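Local atomic coordinates of Non-ribosomal peptide synthetase (Methanobrevibacter ruminantium, PDB entry 6VTJ), a protein that probably carries a peptide thioester on its phosphopantetheine-bearing thiolation domain and releases the peptide by NAD(P)H-dependent reduction in the adjoining Rossmann-fold reductase domain. Residues I97-I106 / F297-T308; M363-G372 / F467-L477. One frame throughout, in Å; residues are numbered along the deposited sequence.

Contact 1 of 2, residues I97-I106 / F297-T308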
loop_
_atom_site.group_PDB
_atom_site.type_symbol
_atom_site.label_atom_id
_atom_site.label_comp_id
_atom_site.label_asym_id
_atom_site.label_seq_id
_atom_site.Cartn_x
_atom_site.Cartn_y
_atom_site.Cartn_z
ATOM N N ILE A 97 -3.994 -4.598 -21.300
ATOM C CA ILE A 97 -2.616 -4.172 -21.068
ATOM C C ILE A 97 -1.835 -5.268 -20.343
ATOM O O ILE A 97 -0.684 -5.559 -20.688
ATOM C CB ILE A 97 -2.600 -2.831 -20.303
ATOM C CG1 ILE A 97 -3.163 -1.732 -21.202
ATOM C CG2 ILE A 97 -1.198 -2.450 -19.902
ATOM C CD1 ILE A 97 -3.473 -0.455 -20.470
ATOM N N ILE A 98 -2.469 -5.933 -19.374
ATOM C CA ILE A 98 -1.782 -6.952 -18.590
ATOM C C ILE A 98 -1.456 -8.164 -19.455
ATOM O O ILE A 98 -0.320 -8.659 -19.459
ATOM C CB ILE A 98 -2.635 -7.340 -17.372
ATOM C CG1 ILE A 98 -2.505 -6.278 -16.279
ATOM C CG2 ILE A 98 -2.235 -8.702 -16.843
ATOM C CD1 ILE A 98 -3.726 -6.202 -15.393
ATOM N N LYS A 99 -2.442 -8.646 -20.220
ATOM C CA LYS A 99 -2.284 -9.893 -20.961
ATOM C C LYS A 99 -1.572 -9.722 -22.301
ATOM O O LYS A 99 -1.051 -10.707 -22.834
ATOM C CB LYS A 99 -3.651 -10.544 -21.184
ATOM C CG LYS A 99 -4.298 -11.057 -19.909
ATOM C CD LYS A 99 -5.728 -11.483 -20.172
ATOM C CE LYS A 99 -6.361 -12.129 -18.947
ATOM N NZ LYS A 99 -7.857 -12.038 -18.990
ATOM N N ASN A 100 -1.525 -8.511 -22.857
ATOM C CA ASN A 100 -0.918 -8.300 -24.174
ATOM C C ASN A 100 0.568 -8.016 -23.983
ATOM O O ASN A 100 1.049 -6.889 -24.115
ATOM C CB ASN A 100 -1.610 -7.170 -24.922
ATOM C CG ASN A 100 -0.929 -6.848 -26.231
ATOM O OD1 ASN A 100 -0.640 -7.749 -27.031
ATOM N ND2 ASN A 100 -0.640 -5.563 -26.454
ATOM N N TYR A 101 1.310 -9.074 -23.678
ATOM C CA TYR A 101 2.697 -8.914 -23.271
ATOM C C TYR A 101 3.366 -10.270 -23.330
ATOM O O TYR A 101 2.746 -11.294 -23.020
ATOM C CB TYR A 101 2.795 -8.328 -21.851
ATOM C CG TYR A 101 4.129 -7.673 -21.529
ATOM C CD1 TYR A 101 4.351 -6.327 -21.801
ATOM C CD2 TYR A 101 5.147 -8.392 -20.935
ATOM C CE1 TYR A 101 5.558 -5.723 -21.497
ATOM C CE2 TYR A 101 6.368 -7.797 -20.632
ATOM C CZ TYR A 101 6.565 -6.465 -20.917
ATOM O OH TYR A 101 7.768 -5.873 -20.620
ATOM N N ASN A 102 4.623 -10.266 -23.743
ATOM C CA ASN A 102 5.463 -11.453 -23.750
ATOM C C ASN A 102 6.350 -11.403 -22.506
ATOM O O ASN A 102 7.291 -10.608 -22.440
ATOM C CB ASN A 102 6.289 -11.503 -25.035
ATOM C CG ASN A 102 6.924 -12.858 -25.262
ATOM O OD1 ASN A 102 7.345 -13.527 -24.310
ATOM N ND2 ASN A 102 7.015 -13.269 -26.527
ATOM N N TYR A 103 6.056 -12.245 -21.522
ATOM C CA TYR A 103 6.802 -12.250 -20.267
ATOM C C TYR A 103 8.042 -13.142 -20.299
ATOM O O TYR A 103 8.607 -13.422 -19.242
ATOM C CB TYR A 103 5.886 -12.675 -19.114
ATOM C CG TYR A 103 4.803 -11.659 -18.799
ATOM C CD1 TYR A 103 5.043 -10.609 -17.915
ATOM C CD2 TYR A 103 3.549 -11.743 -19.387
ATOM C CE1 TYR A 103 4.058 -9.674 -17.621
ATOM C CE2 TYR A 103 2.551 -10.797 -19.105
ATOM C CZ TYR A 103 2.819 -9.769 -18.219
ATOM O OH TYR A 103 1.848 -8.833 -17.935
ATOM N N GLY A 104 8.488 -13.587 -21.475
ATOM C CA GLY A 104 9.594 -14.531 -21.522
ATOM C C GLY A 104 10.886 -13.971 -20.958
ATOM O O GLY A 104 11.528 -14.594 -20.105
ATOM N N GLU A 105 11.285 -12.781 -21.423
ATOM C CA GLU A 105 12.574 -12.217 -21.023
ATOM C C GLU A 105 12.600 -11.846 -19.539
ATOM O O GLU A 105 13.606 -12.072 -18.839
ATOM C CB GLU A 105 12.884 -10.993 -21.878
ATOM C CG GLU A 105 13.327 -11.319 -23.291
ATOM C CD GLU A 105 13.985 -10.134 -23.972
ATOM O OE1 GLU A 105 13.298 -9.430 -24.750
ATOM O OE2 GLU A 105 15.190 -9.903 -23.720
ATOM N N ILE A 106 11.515 -11.250 -19.051
ATOM C CA ILE A 106 11.401 -10.965 -17.625
ATOM C C ILE A 106 11.545 -12.249 -16.812
ATOM O O ILE A 106 12.285 -12.289 -15.828
ATOM C CB ILE A 106 10.068 -10.251 -17.337
ATOM C CG1 ILE A 106 10.176 -8.781 -17.713
ATOM C CG2 ILE A 106 9.670 -10.426 -15.892
ATOM C CD1 ILE A 106 8.918 -8.005 -17.482
ATOM N N PHE A 297 1.623 -3.629 -10.041
ATOM C CA PHE A 297 2.060 -4.689 -10.938
ATOM C C PHE A 297 2.613 -4.117 -12.239
ATOM O O PHE A 297 3.652 -4.577 -12.740
ATOM C CB PHE A 297 0.898 -5.646 -11.223
ATOM C CG PHE A 297 1.170 -6.603 -12.355
ATOM C CD1 PHE A 297 0.848 -6.261 -13.676
ATOM C CD2 PHE A 297 1.753 -7.838 -12.107
ATOM C CE1 PHE A 297 1.116 -7.132 -14.727
ATOM C CE2 PHE A 297 2.014 -8.722 -13.155
ATOM C CZ PHE A 297 1.690 -8.364 -14.474
ATOM N N LEU A 298 1.913 -3.133 -12.816
ATOM C CA LEU A 298 2.379 -2.527 -14.065
ATOM C C LEU A 298 3.710 -1.818 -13.853
ATOM O O LEU A 298 4.592 -1.845 -14.722
ATOM C CB LEU A 298 1.320 -1.553 -14.602
ATOM C CG LEU A 298 -0.003 -2.180 -15.081
ATOM C CD1 LEU A 298 -1.039 -1.111 -15.454
ATOM C CD2 LEU A 298 0.244 -3.132 -16.260
ATOM N N ALA A 299 3.886 -1.200 -12.687
ATOM C CA ALA A 299 5.176 -0.604 -12.376
ATOM C C ALA A 299 6.285 -1.658 -12.300
ATOM O O ALA A 299 7.381 -1.457 -12.842
ATOM C CB ALA A 299 5.060 0.178 -11.077
ATOM N N GLU A 300 6.017 -2.788 -11.637
ATOM C CA GLU A 300 7.008 -3.858 -11.552
ATOM C C GLU A 300 7.406 -4.326 -12.939
ATOM O O GLU A 300 8.589 -4.542 -13.221
ATOM C CB GLU A 300 6.465 -5.035 -10.732
ATOM C CG GLU A 300 6.538 -4.847 -9.204
ATOM C CD GLU A 300 6.375 -6.144 -8.411
ATOM O OE1 GLU A 300 6.571 -7.234 -8.984
ATOM O OE2 GLU A 300 6.074 -6.074 -7.196
ATOM N N ARG A 301 6.416 -4.526 -13.808
ATOM C CA ARG A 301 6.711 -4.977 -15.167
ATOM C C ARG A 301 7.547 -3.954 -15.929
ATOM O O ARG A 301 8.453 -4.327 -16.679
ATOM C CB ARG A 301 5.419 -5.266 -15.918
ATOM C CG ARG A 301 5.623 -5.965 -17.252
ATOM C CD ARG A 301 4.273 -6.290 -17.875
ATOM N NE ARG A 301 3.651 -5.103 -18.443
ATOM C CZ ARG A 301 2.494 -5.098 -19.096
ATOM N NH1 ARG A 301 1.801 -6.223 -19.257
ATOM N NH2 ARG A 301 2.025 -3.957 -19.583
ATOM N N ALA A 302 7.270 -2.659 -15.752
ATOM C CA ALA A 302 8.116 -1.650 -16.391
ATOM C C ALA A 302 9.556 -1.723 -15.879
ATOM O O ALA A 302 10.525 -1.596 -16.660
ATOM C CB ALA A 302 7.535 -0.258 -16.163
ATOM N N VAL A 303 9.716 -1.920 -14.567
ATOM C CA VAL A 303 11.052 -1.951 -13.983
ATOM C C VAL A 303 11.836 -3.137 -14.540
ATOM O O VAL A 303 12.982 -2.998 -14.993
ATOM C CB VAL A 303 10.958 -1.994 -12.448
ATOM C CG1 VAL A 303 12.322 -2.296 -11.851
ATOM C CG2 VAL A 303 10.392 -0.684 -11.893
ATOM N N LEU A 304 11.207 -4.319 -14.556
ATOM C CA LEU A 304 11.887 -5.512 -15.063
ATOM C C LEU A 304 12.126 -5.442 -16.581
ATOM O O LEU A 304 13.142 -5.955 -17.072
ATOM C CB LEU A 304 11.086 -6.760 -14.687
ATOM C CG LEU A 304 11.100 -7.113 -13.189
ATOM C CD1 LEU A 304 10.047 -8.161 -12.806
ATOM C CD2 LEU A 304 12.485 -7.598 -12.783
ATOM N N GLN A 305 11.212 -4.823 -17.340
ATOM C CA GLN A 305 11.467 -4.563 -18.754
ATOM C C GLN A 305 12.758 -3.767 -18.953
ATOM O O GLN A 305 13.643 -4.162 -19.737
ATOM C CB GLN A 305 10.275 -3.815 -19.340
ATOM C CG GLN A 305 10.343 -3.585 -20.841
ATOM C CD GLN A 305 9.104 -2.873 -21.339
ATOM O OE1 GLN A 305 7.986 -3.369 -21.181
ATOM N NE2 GLN A 305 9.289 -1.689 -21.914
ATOM N N ALA A 306 12.872 -2.622 -18.263
ATOM C CA ALA A 306 14.105 -1.834 -18.346
ATOM C C ALA A 306 15.321 -2.674 -17.971
ATOM O O ALA A 306 16.412 -2.485 -18.529
ATOM C CB ALA A 306 14.034 -0.609 -17.440
ATOM N N ALA A 307 15.153 -3.591 -17.010
ATOM C CA ALA A 307 16.248 -4.497 -16.673
ATOM C C ALA A 307 16.609 -5.397 -17.845
ATOM O O ALA A 307 17.789 -5.679 -18.070
ATOM C CB ALA A 307 15.890 -5.346 -15.456
ATOM N N THR A 308 15.607 -5.876 -18.595
ATOM C CA THR A 308 15.908 -6.696 -19.770
ATOM C C THR A 308 16.654 -5.894 -20.811
ATOM O O THR A 308 17.282 -6.478 -21.692
ATOM C CB THR A 308 14.661 -7.287 -20.440
ATOM O OG1 THR A 308 13.931 -6.254 -21.122
ATOM C CG2 THR A 308 13.765 -7.977 -19.442
#
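Arg301 lays its guanidinium flat on the ring of Tyr101: the planes are 9° apart and the centres 4.1 Å. The stack is off-centre for the charge, because Arg301 CD, not CZ, stands over the middle of the ring, 3.6 Å from the Tyr101 centroid, so a CH-pi contact accompanies the cation-pi one. A bend at chi3 of 76° turns the end of the arginine along the ring toward the C-terminal end of helix 94-99. There, Arg301 NH1 donates a nearly straight bond to Ile97 O (2.9 Å) in the guanidinium plane, although tilted from the carbonyl plane, while NH2 adds a weak bond to the same oxygen. NH1 also donates to Tyr103 OH (2.9 Å). That hydroxyl passes its own hydrogen to a lone pair of Ile98 O (2.7 Å), so it is gripped from two directions, and it meets the Phe297 ring at its edge. With an alanine here, Ile97 O and Tyr103 OH would probably lose the donor they share and one face of Tyr101 its cover. At the far edge of that ring, Tyr101 OH donates in plane to a lone pair of Gln305 OE1 (2.6 Å). Farther along, Ile106 enters as a knob among Arg301, Leu304, Gln305 and Thr308, its CD1 3.7 Å from Leu304 CB. The loop between helix 94-99 and helix 104-111 probably helps to position these groups: Asn102 OD1 accepts from Gly104 N in an Asx turn and Tyr103 stands at the N-cap; Tyr283 stacks on the Tyr103 ring. Helix 291-308 thus carries the 97-106 segment on its outer side, while Ala299 and Val303 pack against helix 229-246 and strand 252-258, and Leu304 touches strand 313-322.

Contact 2 of 2, residues M363-G372 / F467-L477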
loop_
_atom_site.group_PDB
_atom_site.type_symbol
_atom_site.label_atom_id
_atom_site.label_comp_id
_atom_site.label_asym_id
_atom_site.label_seq_id
_atom_site.Cartn_x
_atom_site.Cartn_y
_atom_site.Cartn_z
ATOM N N MET A 363 3.872 -7.622 10.925
ATOM C CA MET A 363 3.950 -6.262 11.452
ATOM C C MET A 363 5.333 -5.747 11.070
ATOM O O MET A 363 6.316 -5.919 11.796
ATOM C CB MET A 363 3.689 -6.221 12.938
ATOM C CG MET A 363 2.365 -6.892 13.310
ATOM S SD MET A 363 0.915 -5.886 12.958
ATOM C CE MET A 363 1.081 -4.602 14.203
ATOM N N SER A 364 5.406 -5.133 9.896
ATOM C CA SER A 364 6.675 -4.658 9.349
ATOM C C SER A 364 6.933 -3.260 9.896
ATOM O O SER A 364 6.459 -2.265 9.347
ATOM C CB SER A 364 6.619 -4.681 7.827
ATOM O OG SER A 364 6.474 -6.014 7.350
ATOM N N GLN A 365 7.691 -3.196 10.997
ATOM C CA GLN A 365 7.979 -1.931 11.668
ATOM C C GLN A 365 8.757 -1.000 10.740
ATOM O O GLN A 365 9.808 -1.377 10.204
ATOM C CB GLN A 365 8.770 -2.197 12.950
ATOM C CG GLN A 365 8.104 -3.229 13.904
ATOM C CD GLN A 365 8.643 -4.655 13.738
ATOM O OE1 GLN A 365 9.263 -4.989 12.726
ATOM N NE2 GLN A 365 8.432 -5.491 14.757
ATOM N N ILE A 366 8.246 0.230 10.577
ATOM C CA ILE A 366 8.680 1.121 9.493
ATOM C C ILE A 366 10.174 1.438 9.569
ATOM O O ILE A 366 10.830 1.643 8.525
ATOM C CB ILE A 366 7.819 2.404 9.491
ATOM C CG1 ILE A 366 7.969 3.184 8.183
ATOM C CG2 ILE A 366 8.224 3.304 10.619
ATOM C CD1 ILE A 366 7.456 2.498 6.955
ATOM N N ASP A 367 10.743 1.490 10.779
ATOM C CA ASP A 367 12.177 1.761 10.867
ATOM C C ASP A 367 12.971 0.563 10.369
ATOM O O ASP A 367 13.985 0.720 9.679
ATOM C CB ASP A 367 12.597 2.171 12.299
ATOM C CG ASP A 367 11.936 1.346 13.415
ATOM O OD1 ASP A 367 11.017 0.535 13.165
ATOM O OD2 ASP A 367 12.333 1.539 14.588
ATOM N N TYR A 368 12.471 -0.645 10.627
ATOM C CA TYR A 368 13.138 -1.814 10.090
ATOM C C TYR A 368 12.829 -2.033 8.610
ATOM O O TYR A 368 13.698 -2.534 7.888
ATOM C CB TYR A 368 12.804 -3.029 10.953
ATOM C CG TYR A 368 13.673 -3.026 12.185
ATOM C CD1 TYR A 368 13.394 -2.176 13.247
ATOM C CD2 TYR A 368 14.799 -3.844 12.275
ATOM C CE1 TYR A 368 14.193 -2.153 14.361
ATOM C CE2 TYR A 368 15.611 -3.824 13.393
ATOM C CZ TYR A 368 15.305 -2.978 14.428
ATOM O OH TYR A 368 16.110 -2.954 15.533
ATOM N N VAL A 369 11.647 -1.625 8.113
ATOM C CA VAL A 369 11.437 -1.647 6.665
ATOM C C VAL A 369 12.489 -0.794 5.979
ATOM O O VAL A 369 13.102 -1.213 4.989
ATOM C CB VAL A 369 10.025 -1.172 6.288
ATOM C CG1 VAL A 369 9.892 -1.130 4.775
ATOM C CG2 VAL A 369 8.978 -2.092 6.867
ATOM N N ALA A 370 12.722 0.417 6.499
ATOM C CA ALA A 370 13.688 1.309 5.849
ATOM C C ALA A 370 15.116 0.756 5.929
ATOM O O ALA A 370 15.871 0.817 4.940
ATOM C CB ALA A 370 13.610 2.707 6.469
ATOM N N LYS A 371 15.507 0.220 7.091
ATOM C CA LYS A 371 16.807 -0.448 7.183
ATOM C C LYS A 371 16.934 -1.571 6.159
ATOM O O LYS A 371 17.975 -1.714 5.510
ATOM C CB LYS A 371 17.027 -1.014 8.584
ATOM C CG LYS A 371 17.220 0.017 9.672
ATOM C CD LYS A 371 17.642 -0.667 10.954
ATOM C CE LYS A 371 17.303 0.158 12.179
ATOM N NZ LYS A 371 17.776 -0.545 13.415
ATOM N N GLY A 372 15.893 -2.386 6.009
ATOM C CA GLY A 372 15.961 -3.489 5.070
ATOM C C GLY A 372 16.000 -3.043 3.622
ATOM O O GLY A 372 16.613 -3.712 2.782
ATOM N N PHE A 467 20.767 -8.500 9.103
ATOM C CA PHE A 467 19.445 -7.978 9.433
ATOM C C PHE A 467 18.541 -9.140 9.828
ATOM O O PHE A 467 18.352 -10.076 9.040
ATOM C CB PHE A 467 18.869 -7.209 8.236
ATOM C CG PHE A 467 17.469 -6.696 8.440
ATOM C CD1 PHE A 467 16.388 -7.561 8.473
ATOM C CD2 PHE A 467 17.233 -5.331 8.569
ATOM C CE1 PHE A 467 15.104 -7.087 8.671
ATOM C CE2 PHE A 467 15.939 -4.847 8.768
ATOM C CZ PHE A 467 14.877 -5.722 8.820
ATOM N N ASP A 468 17.975 -9.075 11.033
ATOM C CA ASP A 468 16.889 -9.952 11.453
ATOM C C ASP A 468 15.686 -9.085 11.820
ATOM O O ASP A 468 15.846 -7.955 12.301
ATOM C CB ASP A 468 17.281 -10.827 12.661
ATOM C CG ASP A 468 18.095 -12.063 12.279
ATOM O OD1 ASP A 468 18.485 -12.203 11.122
ATOM O OD2 ASP A 468 18.340 -12.927 13.157
ATOM N N TRP A 469 14.464 -9.611 11.592
ATOM C CA TRP A 469 13.309 -8.786 11.963
ATOM C C TRP A 469 13.033 -8.887 13.467
ATOM O O TRP A 469 13.073 -9.979 14.030
ATOM C CB TRP A 469 12.062 -9.213 11.194
ATOM C CG TRP A 469 12.022 -8.782 9.735
ATOM C CD1 TRP A 469 12.430 -9.513 8.653
ATOM C CD2 TRP A 469 11.550 -7.534 9.219
ATOM N NE1 TRP A 469 12.237 -8.794 7.498
ATOM C CE2 TRP A 469 11.678 -7.581 7.822
ATOM C CE3 TRP A 469 11.010 -6.382 9.804
ATOM C CZ2 TRP A 469 11.300 -6.514 7.001
ATOM C CZ3 TRP A 469 10.640 -5.319 8.983
ATOM C CH2 TRP A 469 10.786 -5.398 7.599
ATOM N N PRO A 470 12.730 -7.775 14.144
ATOM C CA PRO A 470 12.340 -7.868 15.551
ATOM C C PRO A 470 10.918 -8.366 15.680
ATOM O O PRO A 470 10.034 -7.983 14.912
ATOM C CB PRO A 470 12.457 -6.426 16.057
ATOM C CG PRO A 470 12.270 -5.588 14.880
ATOM C CD PRO A 470 12.777 -6.375 13.676
ATOM N N GLU A 471 10.692 -9.196 16.689
ATOM C CA GLU A 471 9.366 -9.749 16.912
ATOM C C GLU A 471 8.388 -8.651 17.305
ATOM O O GLU A 471 8.716 -7.742 18.071
ATOM C CB GLU A 471 9.420 -10.808 18.004
ATOM C CG GLU A 471 10.198 -12.027 17.590
ATOM C CD GLU A 471 9.529 -13.320 18.003
ATOM O OE1 GLU A 471 9.055 -14.054 17.099
ATOM O OE2 GLU A 471 9.484 -13.595 19.232
ATOM N N ALA A 472 7.178 -8.732 16.766
ATOM C CA ALA A 472 6.092 -7.848 17.185
ATOM C C ALA A 472 5.444 -8.444 18.433
ATOM O O ALA A 472 4.319 -8.945 18.412
ATOM C CB ALA A 472 5.077 -7.654 16.065
ATOM N N ASP A 473 6.205 -8.418 19.534
ATOM C CA ASP A 473 5.725 -8.929 20.811
ATOM C C ASP A 473 4.753 -7.946 21.476
ATOM O O ASP A 473 4.489 -6.837 20.979
ATOM C CB ASP A 473 6.896 -9.243 21.741
ATOM C CG ASP A 473 7.851 -8.070 21.913
ATOM O OD1 ASP A 473 7.453 -6.912 21.671
ATOM O OD2 ASP A 473 9.016 -8.307 22.269
ATOM N N GLU A 474 4.238 -8.363 22.642
ATOM C CA GLU A 474 3.234 -7.571 23.354
ATOM C C GLU A 474 3.743 -6.168 23.663
ATOM O O GLU A 474 3.028 -5.177 23.443
ATOM C CB GLU A 474 2.797 -8.274 24.648
ATOM C CG GLU A 474 1.562 -7.587 25.261
ATOM C CD GLU A 474 0.883 -8.358 26.398
ATOM O OE1 GLU A 474 1.357 -8.288 27.557
ATOM O OE2 GLU A 474 -0.154 -9.004 26.126
ATOM N N GLU A 475 4.989 -6.061 24.132
ATOM C CA GLU A 475 5.567 -4.750 24.412
ATOM C C GLU A 475 5.535 -3.869 23.169
ATOM O O GLU A 475 5.109 -2.707 23.227
ATOM C CB GLU A 475 6.997 -4.901 24.950
ATOM C CG GLU A 475 7.096 -5.716 26.268
ATOM C CD GLU A 475 7.656 -7.142 26.070
ATOM O OE1 GLU A 475 8.714 -7.452 26.675
ATOM O OE2 GLU A 475 7.043 -7.951 25.311
ATOM N N TYR A 476 5.962 -4.409 22.021
ATOM C CA TYR A 476 5.906 -3.595 20.815
ATOM C C TYR A 476 4.472 -3.182 20.532
ATOM O O TYR A 476 4.192 -1.996 20.289
ATOM C CB TYR A 476 6.501 -4.337 19.621
ATOM C CG TYR A 476 6.091 -3.721 18.322
ATOM C CD1 TYR A 476 6.617 -2.502 17.921
ATOM C CD2 TYR A 476 5.152 -4.339 17.506
ATOM C CE1 TYR A 476 6.241 -1.934 16.739
ATOM C CE2 TYR A 476 4.775 -3.783 16.312
ATOM C CZ TYR A 476 5.316 -2.580 15.937
ATOM O OH TYR A 476 4.931 -2.017 14.745
ATOM N N LEU A 477 3.539 -4.139 20.630
ATOM C CA LEU A 477 2.144 -3.808 20.361
ATOM C C LEU A 477 1.652 -2.756 21.348
ATOM O O LEU A 477 0.916 -1.837 20.968
ATOM C CB LEU A 477 1.274 -5.072 20.391
ATOM C CG LEU A 477 1.495 -6.064 19.233
ATOM C CD1 LEU A 477 0.644 -7.324 19.410
ATOM C CD2 LEU A 477 1.232 -5.421 17.846
#
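Tyr368 presents one ring face to Pro470, whose CG stands 3.8 Å from the Tyr368 ring centroid and almost on the ring normal, a centred CH-pi contact. At the edge of the same ring comes Phe467, with the two ring planes inclined at 66°, an oblique pairing. The Phe467 edge also points at the helix backbone, where CE2 lies 3.3 Å from Tyr368 O. Trp469 approaches with the rim of its six-membered ring: CZ3 meets Tyr368 CB, and CH2 is 3.8 Å from Val369 CG2, near the indole plane. Phe467 CE1 sits over one indole face, offset toward the rim. The Gln365 side chain passes that of Pro470, pointing the opposite way, and its bend at chi2 brings NE2 to Pro470 O at 3.0 Å with an angle of 160°. This donor stands above the carbonyl plane, not on a lone pair. Gln365 CG packs 3.5 Å from Tyr476 CZ, with NE2 farther off above the ring face; Tyr476 OH bonds Ser323 O. Beyond, Met363 CB rests on Ala472 CB (3.7 Å), and its methyl group reaches Leu477 CD2. A mainly apolar, aromatic interface thus joins the strand 360-365 to helix 366-376 junction to the C-terminal segment. One buried amide bond crosses it; Asn390 ND2 shares its acceptor, Pro470 O, and weakly bonds Gln365 OE1, which is likely to fix the Gln365 amide.

Overall arrangement
Following the chain from the N terminus, segment 97-106 comes first. Contact 1 closes a loop of 190 residues, containing much of the Rossmann-type sheet, when helix 291-308 returns to that segment. Contact 2 opens only afterwards, at 363-372, and closes a 94-residue loop at 467-477. The two are therefore in series, neither nested nor crossed. Their centres lie 32 Å apart and their nearest atoms about 14 Å, without touching. Contact 1 fastens the early helical segment to a helix flanking the sheet; contact 2 ties a strand-to-helix junction of the same sheet to the C-terminal region, with Met363 about 12 Å by its side chain from the bound 4'-phosphopantetheine.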